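SidF, inhibitor of growth family, member 3 (Legionella pneumophila subsp. pneumophila, PDB 4FYE) probably acts as a phosphatase that removes phosphate from membrane phosphoinositides. Local coordinates at residues E199-Y204 against R248-T253; E7-Y12 against V260-D265. The protein carries 1 engineered substitution. All coordinates share one frame; numbering follows the deposited sequence.

Contact 1. Residues E199-Y204 against R248-T253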
ATOM      1  N   GLU A 199     -11.258 -17.231  13.461  1.00 64.64           N
ATOM      2  CA  GLU A 199     -10.264 -16.194  13.778  1.00 66.14           C
ATOM      3  C   GLU A 199      -9.966 -15.333  12.571  1.00 61.33           C
ATOM      4  O   GLU A 199     -10.139 -15.772  11.427  1.00 58.81           O
ATOM      5  CB  GLU A 199      -8.967 -16.783  14.340  1.00 66.11           C
ATOM      6  CG  GLU A 199      -8.138 -17.622  13.363  1.00 74.76           C
ATOM      7  CD  GLU A 199      -6.734 -17.934  13.912  1.00 82.14           C
ATOM      8  OE1 GLU A 199      -5.893 -18.526  13.194  1.00 81.56           O
ATOM      9  OE2 GLU A 199      -6.448 -17.567  15.075  1.00 82.17           O
ATOM     10  N   GLN A 200      -9.486 -14.124  12.827  1.00 50.25           N
ATOM     11  CA  GLN A 200      -9.168 -13.255  11.744  1.00 45.46           C
ATOM     12  C   GLN A 200      -7.655 -13.241  11.426  1.00 43.91           C
ATOM     13  O   GLN A 200      -6.834 -13.771  12.199  1.00 42.81           O
ATOM     14  CB  GLN A 200      -9.702 -11.864  12.080  1.00 47.76           C
ATOM     15  CG  GLN A 200     -11.206 -11.653  11.856  1.00 44.06           C
ATOM     16  CD  GLN A 200     -12.091 -12.557  12.716  1.00 52.37           C
ATOM     17  OE1 GLN A 200     -12.957 -13.255  12.159  1.00 51.49           O
ATOM     18  NE2 GLN A 200     -11.908 -12.542  14.073  1.00 45.74           N
ATOM     19  N   PHE A 201      -7.276 -12.632  10.293  1.00 41.84           N
ATOM     20  CA  PHE A 201      -5.842 -12.494   9.930  1.00 38.72           C
ATOM     21  C   PHE A 201      -5.642 -11.304   9.005  1.00 39.65           C
ATOM     22  O   PHE A 201      -6.588 -10.860   8.321  1.00 36.26           O
ATOM     23  CB  PHE A 201      -5.316 -13.712   9.209  1.00 38.24           C
ATOM     24  CG  PHE A 201      -6.074 -14.027   7.971  1.00 39.17           C
ATOM     25  CD1 PHE A 201      -7.154 -14.883   8.016  1.00 45.43           C
ATOM     26  CD2 PHE A 201      -5.681 -13.500   6.739  1.00 40.82           C
ATOM     27  CE1 PHE A 201      -7.877 -15.181   6.842  1.00 51.34           C
ATOM     28  CE2 PHE A 201      -6.388 -13.773   5.577  1.00 41.85           C
ATOM     29  CZ  PHE A 201      -7.490 -14.599   5.625  1.00 47.68           C
ATOM     30  N   ILE A 202      -4.396 -10.828   8.968  1.00 38.96           N
ATOM     31  CA  ILE A 202      -3.940  -9.883   7.993  1.00 41.54           C
ATOM     32  C   ILE A 202      -2.554 -10.333   7.542  1.00 43.90           C
ATOM     33  O   ILE A 202      -1.718 -10.669   8.376  1.00 40.97           O
ATOM     34  CB  ILE A 202      -3.740  -8.479   8.601  1.00 44.32           C
ATOM     35  CG1 ILE A 202      -4.979  -7.982   9.316  1.00 42.90           C
ATOM     36  CG2 ILE A 202      -3.368  -7.480   7.483  1.00 43.24           C
ATOM     37  CD1 ILE A 202      -4.629  -6.904  10.310  1.00 41.72           C
ATOM     38  N   MET A 203      -2.288 -10.270   6.238  1.00 41.21           N
ATOM     39  CA  MET A 203      -0.973 -10.610   5.760  1.00 40.36           C
ATOM     40  C   MET A 203      -0.477  -9.652   4.684  1.00 39.18           C
ATOM     41  O   MET A 203      -1.253  -8.929   4.123  1.00 40.83           O
ATOM     42  CB  MET A 203      -0.947 -12.032   5.264  1.00 46.82           C
ATOM     43  CG  MET A 203      -2.112 -12.414   4.387  1.00 41.88           C
ATOM     44  SD  MET A 203      -1.776 -14.093   3.733  1.00 48.74           S
ATOM     45  CE  MET A 203      -2.458 -15.229   4.955  1.00 37.46           C
ATOM     46  N   TYR A 204       0.836  -9.578   4.517  1.00 39.76           N
ATOM     47  CA  TYR A 204       1.518  -8.795   3.541  1.00 37.78           C
ATOM     48  C   TYR A 204       2.290  -9.854   2.809  1.00 38.79           C
ATOM     49  O   TYR A 204       3.093 -10.614   3.429  1.00 40.40           O
ATOM     50  CB  TYR A 204       2.466  -7.725   4.172  1.00 43.47           C
ATOM     51  CG  TYR A 204       1.802  -6.429   4.716  1.00 45.98           C
ATOM     52  CD1 TYR A 204       0.447  -6.327   4.917  1.00 48.73           C
ATOM     53  CD2 TYR A 204       2.560  -5.337   5.048  1.00 52.80           C
ATOM     54  CE1 TYR A 204      -0.142  -5.159   5.391  1.00 53.39           C
ATOM     55  CE2 TYR A 204       1.991  -4.166   5.573  1.00 47.78           C
ATOM     56  CZ  TYR A 204       0.651  -4.068   5.734  1.00 50.99           C
ATOM     57  OH  TYR A 204       0.104  -2.898   6.252  1.00 45.85           O
ATOM     58  N   ARG A 248       1.127  -7.212  -1.282  1.00 34.97           N
ATOM     59  CA  ARG A 248      -0.253  -7.476  -1.492  1.00 37.90           C
ATOM     60  C   ARG A 248      -0.778  -7.638  -0.066  1.00 38.97           C
ATOM     61  O   ARG A 248      -0.240  -8.430   0.738  1.00 41.20           O
ATOM     62  CB  ARG A 248      -0.403  -8.797  -2.257  1.00 34.69           C
ATOM     63  CG  ARG A 248      -1.849  -9.264  -2.439  1.00 34.15           C
ATOM     64  CD  ARG A 248      -2.481  -8.469  -3.643  1.00 38.05           C
ATOM     65  NE  ARG A 248      -3.731  -9.096  -3.965  1.00 38.89           N
ATOM     66  CZ  ARG A 248      -3.836 -10.145  -4.771  1.00 41.98           C
ATOM     67  NH1 ARG A 248      -2.755 -10.597  -5.389  1.00 43.92           N
ATOM     68  NH2 ARG A 248      -5.022 -10.730  -4.956  1.00 41.08           N
ATOM     69  N   MET A 249      -1.826  -6.906   0.235  1.00 36.30           N
ATOM     70  CA  MET A 249      -2.419  -6.903   1.560  1.00 40.34           C
ATOM     71  C   MET A 249      -3.776  -7.635   1.533  1.00 44.00           C
ATOM     72  O   MET A 249      -4.703  -7.237   0.817  1.00 43.36           O
ATOM     73  CB  MET A 249      -2.620  -5.487   2.020  1.00 38.76           C
ATOM     74  CG  MET A 249      -3.285  -5.363   3.367  1.00 51.90           C
ATOM     75  SD  MET A 249      -2.931  -3.715   4.074  0.86 60.44           S
ATOM     76  CE  MET A 249      -4.285  -2.862   3.318  1.00 53.94           C
ATOM     77  N   ILE A 250      -3.863  -8.720   2.289  1.00 39.21           N
ATOM     78  CA  ILE A 250      -5.056  -9.505   2.380  1.00 37.22           C
ATOM     79  C   ILE A 250      -5.487  -9.583   3.854  1.00 38.78           C
ATOM     80  O   ILE A 250      -4.672  -9.823   4.723  1.00 43.83           O
ATOM     81  CB  ILE A 250      -4.757 -10.907   1.981  1.00 36.23           C
ATOM     82  CG1 ILE A 250      -3.976 -10.934   0.674  1.00 35.69           C
ATOM     83  CG2 ILE A 250      -6.067 -11.672   1.896  1.00 36.09           C
ATOM     84  CD1 ILE A 250      -4.842 -10.665  -0.531  1.00 36.75           C
ATOM     85  N   ALA A 251      -6.779  -9.436   4.120  1.00 39.76           N
ATOM     86  CA  ALA A 251      -7.293  -9.581   5.471  1.00 40.78           C
ATOM     87  C   ALA A 251      -8.544 -10.414   5.366  1.00 42.05           C
ATOM     88  O   ALA A 251      -9.300 -10.273   4.419  1.00 45.44           O
ATOM     89  CB  ALA A 251      -7.620  -8.219   6.050  1.00 40.55           C
ATOM     90  N   GLY A 252      -8.758 -11.308   6.307  1.00 40.38           N
ATOM     91  CA  GLY A 252     -10.006 -11.980   6.321  1.00 43.27           C
ATOM     92  C   GLY A 252     -10.294 -12.812   7.538  1.00 51.67           C
ATOM     93  O   GLY A 252      -9.660 -12.602   8.616  1.00 48.16           O
ATOM     94  N   THR A 253     -11.272 -13.739   7.394  1.00 51.50           N
ATOM     95  CA  THR A 253     -11.552 -14.643   8.476  1.00 47.91           C
ATOM     96  C   THR A 253     -11.255 -16.062   8.085  1.00 54.50           C
ATOM     97  O   THR A 253     -11.478 -16.459   6.908  1.00 59.07           O
ATOM     98  CB  THR A 253     -12.943 -14.475   9.191  1.00 52.99           C
ATOM     99  OG1 THR A 253     -13.811 -15.554   8.928  1.00 59.60           O
ATOM    100  CG2 THR A 253     -13.632 -13.237   8.970  1.00 50.10           C
TER
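The Phe201 ring lies flat over the backbone of Gly252, its cross-strand partner in an antiparallel pair of adjacent interior strands of a six-stranded mixed sheet. CG of Phe201 sits between the backbone N and the carbonyl carbon (chi1 58°), and from there the ring folds back across the neighbouring strand. Gly252 CA lies over the ring face, 4.0 Å from the Phe201 centroid, close to the normal, in a CH-pi contact. Glycine has no CB to collide with the ring, so the aromatic face can settle directly on the peptide. At the ring edge, near its plane, comes Ile250 CG2, and Ile250 in turn runs alongside Met203, with Met203 CG 3.9 Å from Ile250 CB. Val13 of helix 9-16 touches both Phe201 and Met203 on this side of the sheet.

The main chains are joined by two reciprocal pairs of hydrogen bonds. Phe201 N to Gly252 O is 2.9 Å and lies in the carbonyl plane. Met203 N meets Ile250 O nearly along the C=O axis, whereas Ile250 N reaches Met203 O, at 3.2 Å, from above the carbonyl plane. Between these pairs Ile202 and Ala251 face each other as a non-hydrogen-bonded pair.

On the opposite side of the sheet, where helix 652-668 packs, Tyr204 and Met249 point the same way. The hydroxyl of Tyr204 is hydrogen-bonded to Gln654 of that helix, which ties down the far end of the ring. Met249 leaves its strand with CG anti to the backbone N (chi1 178°), and the chain runs on nearly extended to SD. This brings the sulfur alongside the ring, where SD makes an oblique Met-aromatic contact 3.4 Å from Tyr204 CE1.

Contact 2. Residues E7-Y12 against V260-D265; sequences ENIETY and VTIHHD
Ile9 and Ile262 cross obliquely, branch against tip, where the first turn of helix 9-16 meets the outermost strand 260-268 of the sheet. CG2 of Ile9 and CD1 of Ile262 are 4.1 Å apart. The Ile262 chain is extended (chi2 179°), so CD1 is carried out from the strand towards the helix; there it also meets the backbone of the next residue, with Glu10 CA at 4.1 Å. One methyl thus bridges two consecutive helix residues.

Glu10 reaches out so that its end comes closer to Val260, CG anti to its backbone N (chi1 -170°) and the rest extended. Its aliphatic part passes Val260, CG lying 4.3 Å from Val260 CG1. The carboxylate is left beside a carbonyl, Glu10 OE1 to Val260 O 3.5 Å; both are acceptors, so the contact here is probably carried by the methylenes.

Asp265 points towards the helix at the other end of the strand segment, its OD2 4.2 Å from Ile9 CG2. Its carboxylate is held by salt bridges to Arg248, Arg308 and Arg312, which would favour the charged form. Asn8 occupies the N-cap position of the helix, and Tyr12 N closes the first turn on Asn8 O. Further into the sheet, Ile9 also touches Arg248 of strand 247-254 and Ile205 of strand 199-206, so the helix start lies across three neighbouring strands on one side of the sheet.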
ATOM      1  N   GLU A   7      -0.768 -19.156  -8.573  1.00 78.02           N
ATOM      2  CA  GLU A   7      -1.839 -19.854  -7.911  1.00 70.02           C
ATOM      3  C   GLU A   7      -2.917 -18.856  -7.539  1.00 57.35           C
ATOM      4  O   GLU A   7      -2.691 -17.674  -7.403  1.00 55.69           O
ATOM      5  CB  GLU A   7      -1.285 -20.537  -6.650  1.00 77.29           C
ATOM      6  CG  GLU A   7      -2.224 -21.496  -5.938  1.00 82.56           C
ATOM      7  CD  GLU A   7      -2.565 -22.719  -6.772  1.00 90.43           C
ATOM      8  OE1 GLU A   7      -3.640 -22.677  -7.425  1.00 86.12           O
ATOM      9  OE2 GLU A   7      -1.760 -23.699  -6.768  1.00 91.31           O
ATOM     10  N   ASN A   8      -4.106 -19.364  -7.372  1.00 57.36           N
ATOM     11  CA  ASN A   8      -5.238 -18.576  -7.011  1.00 56.45           C
ATOM     12  C   ASN A   8      -4.974 -17.980  -5.620  1.00 53.89           C
ATOM     13  O   ASN A   8      -4.476 -18.670  -4.753  1.00 56.74           O
ATOM     14  CB  ASN A   8      -6.441 -19.499  -7.022  1.00 54.88           C
ATOM     15  CG  ASN A   8      -7.661 -18.843  -6.505  1.00 59.14           C
ATOM     16  OD1 ASN A   8      -8.392 -18.203  -7.259  1.00 67.41           O
ATOM     17  ND2 ASN A   8      -7.890 -18.959  -5.214  1.00 59.99           N
ATOM     18  N   ILE A   9      -5.283 -16.694  -5.428  1.00 51.69           N
ATOM     19  CA  ILE A   9      -4.981 -16.010  -4.188  1.00 48.55           C
ATOM     20  C   ILE A   9      -5.633 -16.732  -2.987  1.00 51.32           C
ATOM     21  O   ILE A   9      -4.958 -17.001  -1.984  1.00 48.36           O
ATOM     22  CB  ILE A   9      -5.391 -14.521  -4.290  1.00 48.41           C
ATOM     23  CG1 ILE A   9      -4.264 -13.579  -3.845  1.00 50.15           C
ATOM     24  CG2 ILE A   9      -6.815 -14.205  -3.787  1.00 42.43           C
ATOM     25  CD1 ILE A   9      -3.531 -13.900  -2.584  1.00 43.81           C
ATOM     26  N   GLU A  10      -6.915 -17.092  -3.106  1.00 49.69           N
ATOM     27  CA  GLU A  10      -7.586 -17.736  -2.022  1.00 53.25           C
ATOM     28  C   GLU A  10      -6.907 -19.047  -1.683  1.00 60.19           C
ATOM     29  O   GLU A  10      -6.726 -19.349  -0.480  1.00 63.47           O
ATOM     30  CB  GLU A  10      -9.080 -17.990  -2.290  1.00 55.79           C
ATOM     31  CG  GLU A  10      -9.768 -18.449  -1.013  1.00 61.14           C
ATOM     32  CD  GLU A  10     -11.236 -18.907  -1.142  1.00 76.16           C
ATOM     33  OE1 GLU A  10     -11.642 -19.854  -0.387  1.00 74.13           O
ATOM     34  OE2 GLU A  10     -11.986 -18.318  -1.971  1.00 81.99           O
ATOM     35  N   THR A  11      -6.525 -19.848  -2.690  1.00 55.80           N
ATOM     36  CA  THR A  11      -5.962 -21.144  -2.315  1.00 59.98           C
ATOM     37  C   THR A  11      -4.595 -20.904  -1.652  1.00 54.55           C
ATOM     38  O   THR A  11      -4.291 -21.435  -0.590  1.00 51.93           O
ATOM     39  CB  THR A  11      -5.906 -22.208  -3.441  1.00 66.94           C
ATOM     40  OG1 THR A  11      -4.617 -22.164  -4.038  1.00 79.98           O
ATOM     41  CG2 THR A  11      -6.982 -22.022  -4.512  1.00 59.76           C
ATOM     42  N   TYR A  12      -3.786 -20.058  -2.249  1.00 50.77           N
ATOM     43  CA  TYR A  12      -2.583 -19.649  -1.552  1.00 50.13           C
ATOM     44  C   TYR A  12      -2.760 -19.153  -0.098  1.00 48.56           C
ATOM     45  O   TYR A  12      -2.049 -19.602   0.807  1.00 51.26           O
ATOM     46  CB  TYR A  12      -1.818 -18.639  -2.353  1.00 47.27           C
ATOM     47  CG  TYR A  12      -0.430 -18.356  -1.842  1.00 49.50           C
ATOM     48  CD1 TYR A  12       0.459 -19.383  -1.470  1.00 54.70           C
ATOM     49  CD2 TYR A  12       0.026 -17.069  -1.785  1.00 48.05           C
ATOM     50  CE1 TYR A  12       1.762 -19.106  -1.040  1.00 50.42           C
ATOM     51  CE2 TYR A  12       1.321 -16.776  -1.385  1.00 48.96           C
ATOM     52  CZ  TYR A  12       2.183 -17.786  -1.014  1.00 53.41           C
ATOM     53  OH  TYR A  12       3.446 -17.420  -0.588  1.00 62.05           O
ATOM     54  N   VAL A 260     -11.400 -20.013   4.109  1.00 56.84           N
ATOM     55  CA  VAL A 260     -11.150 -18.634   4.293  1.00 55.70           C
ATOM     56  C   VAL A 260     -12.213 -17.815   3.589  1.00 57.42           C
ATOM     57  O   VAL A 260     -12.643 -18.187   2.517  1.00 58.99           O
ATOM     58  CB  VAL A 260      -9.758 -18.353   3.734  1.00 57.63           C
ATOM     59  CG1 VAL A 260      -9.703 -17.051   3.018  1.00 52.17           C
ATOM     60  CG2 VAL A 260      -8.743 -18.445   4.853  1.00 59.80           C
ATOM     61  N   THR A 261     -12.659 -16.723   4.213  1.00 52.75           N
ATOM     62  CA  THR A 261     -13.339 -15.663   3.472  1.00 52.29           C
ATOM     63  C   THR A 261     -12.424 -14.421   3.545  1.00 50.28           C
ATOM     64  O   THR A 261     -11.923 -14.063   4.618  1.00 47.29           O
ATOM     65  CB  THR A 261     -14.709 -15.380   4.118  1.00 55.03           C
ATOM     66  OG1 THR A 261     -15.474 -16.592   4.096  1.00 66.02           O
ATOM     67  CG2 THR A 261     -15.485 -14.292   3.402  1.00 52.50           C
ATOM     68  N   ILE A 262     -12.256 -13.750   2.419  1.00 49.49           N
ATOM     69  CA  ILE A 262     -11.347 -12.660   2.275  1.00 48.92           C
ATOM     70  C   ILE A 262     -12.172 -11.398   2.350  1.00 53.16           C
ATOM     71  O   ILE A 262     -13.068 -11.241   1.549  1.00 59.88           O
ATOM     72  CB  ILE A 262     -10.563 -12.788   0.948  1.00 49.14           C
ATOM     73  CG1 ILE A 262      -9.549 -13.957   1.045  1.00 45.67           C
ATOM     74  CG2 ILE A 262      -9.757 -11.529   0.692  1.00 45.14           C
ATOM     75  CD1 ILE A 262      -8.748 -14.197  -0.215  1.00 45.12           C
ATOM     76  N   HIS A 263     -11.905 -10.512   3.322  1.00 49.22           N
ATOM     77  CA  HIS A 263     -12.675  -9.257   3.459  1.00 44.54           C
ATOM     78  C   HIS A 263     -11.952  -8.063   2.877  1.00 42.22           C
ATOM     79  O   HIS A 263     -12.539  -7.001   2.739  1.00 42.97           O
ATOM     80  CB  HIS A 263     -13.060  -8.950   4.928  1.00 43.27           C
ATOM     81  CG  HIS A 263     -13.564 -10.148   5.689  1.00 51.50           C
ATOM     82  ND1 HIS A 263     -14.755 -10.765   5.407  1.00 50.31           N
ATOM     83  CD2 HIS A 263     -12.990 -10.874   6.738  1.00 55.61           C
ATOM     84  CE1 HIS A 263     -14.927 -11.804   6.237  1.00 51.35           C
ATOM     85  NE2 HIS A 263     -13.847 -11.883   7.042  1.00 56.18           N
ATOM     86  N   HIS A 264     -10.683  -8.207   2.535  1.00 38.53           N
ATOM     87  CA  HIS A 264      -9.937  -7.107   1.924  1.00 37.07           C
ATOM     88  C   HIS A 264      -8.759  -7.625   1.148  1.00 38.41           C
ATOM     89  O   HIS A 264      -8.005  -8.524   1.601  1.00 40.57           O
ATOM     90  CB  HIS A 264      -9.476  -6.113   2.978  1.00 38.42           C
ATOM     91  CG  HIS A 264      -8.692  -4.946   2.425  1.00 39.84           C
ATOM     92  ND1 HIS A 264      -9.277  -3.926   1.777  1.00 40.90           N
ATOM     93  CD2 HIS A 264      -7.344  -4.652   2.474  1.00 39.46           C
ATOM     94  CE1 HIS A 264      -8.368  -3.029   1.405  1.00 37.86           C
ATOM     95  NE2 HIS A 264      -7.172  -3.467   1.834  1.00 43.80           N
ATOM     96  N   ASP A 265      -8.550  -6.999   0.002  1.00 39.22           N
ATOM     97  CA  ASP A 265      -7.528  -7.369  -0.936  1.00 38.21           C
ATOM     98  C   ASP A 265      -7.065  -6.088  -1.712  1.00 37.75           C
ATOM     99  O   ASP A 265      -7.801  -5.569  -2.568  1.00 34.92           O
ATOM    100  CB  ASP A 265      -8.107  -8.424  -1.873  1.00 37.14           C
ATOM    101  CG  ASP A 265      -7.085  -8.877  -2.940  1.00 41.89           C
ATOM    102  OD1 ASP A 265      -6.100  -8.110  -3.224  1.00 39.13           O
ATOM    103  OD2 ASP A 265      -7.241 -10.015  -3.460  1.00 45.11           O
TER

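Both contacts belong to one sheet, their centres about 9 Å apart, and along the chain contact 1 is nested within the loop closed by contact 2. Contact 1 is a strand pair inside the sheet, almost wholly buried and held by regular backbone bonding. Contact 2 joins a helix to the outermost strand, buries less surface, includes the exposed Glu10, and relies on sparse apolar packing. Strands 247-254 and 260-268 are sheet neighbours and join the two: Arg248 NE makes a 2.7 Å salt bridge to Asp265 OD1. Ala251 faces both His263 and His264, a classic beta bulge in the outer strand.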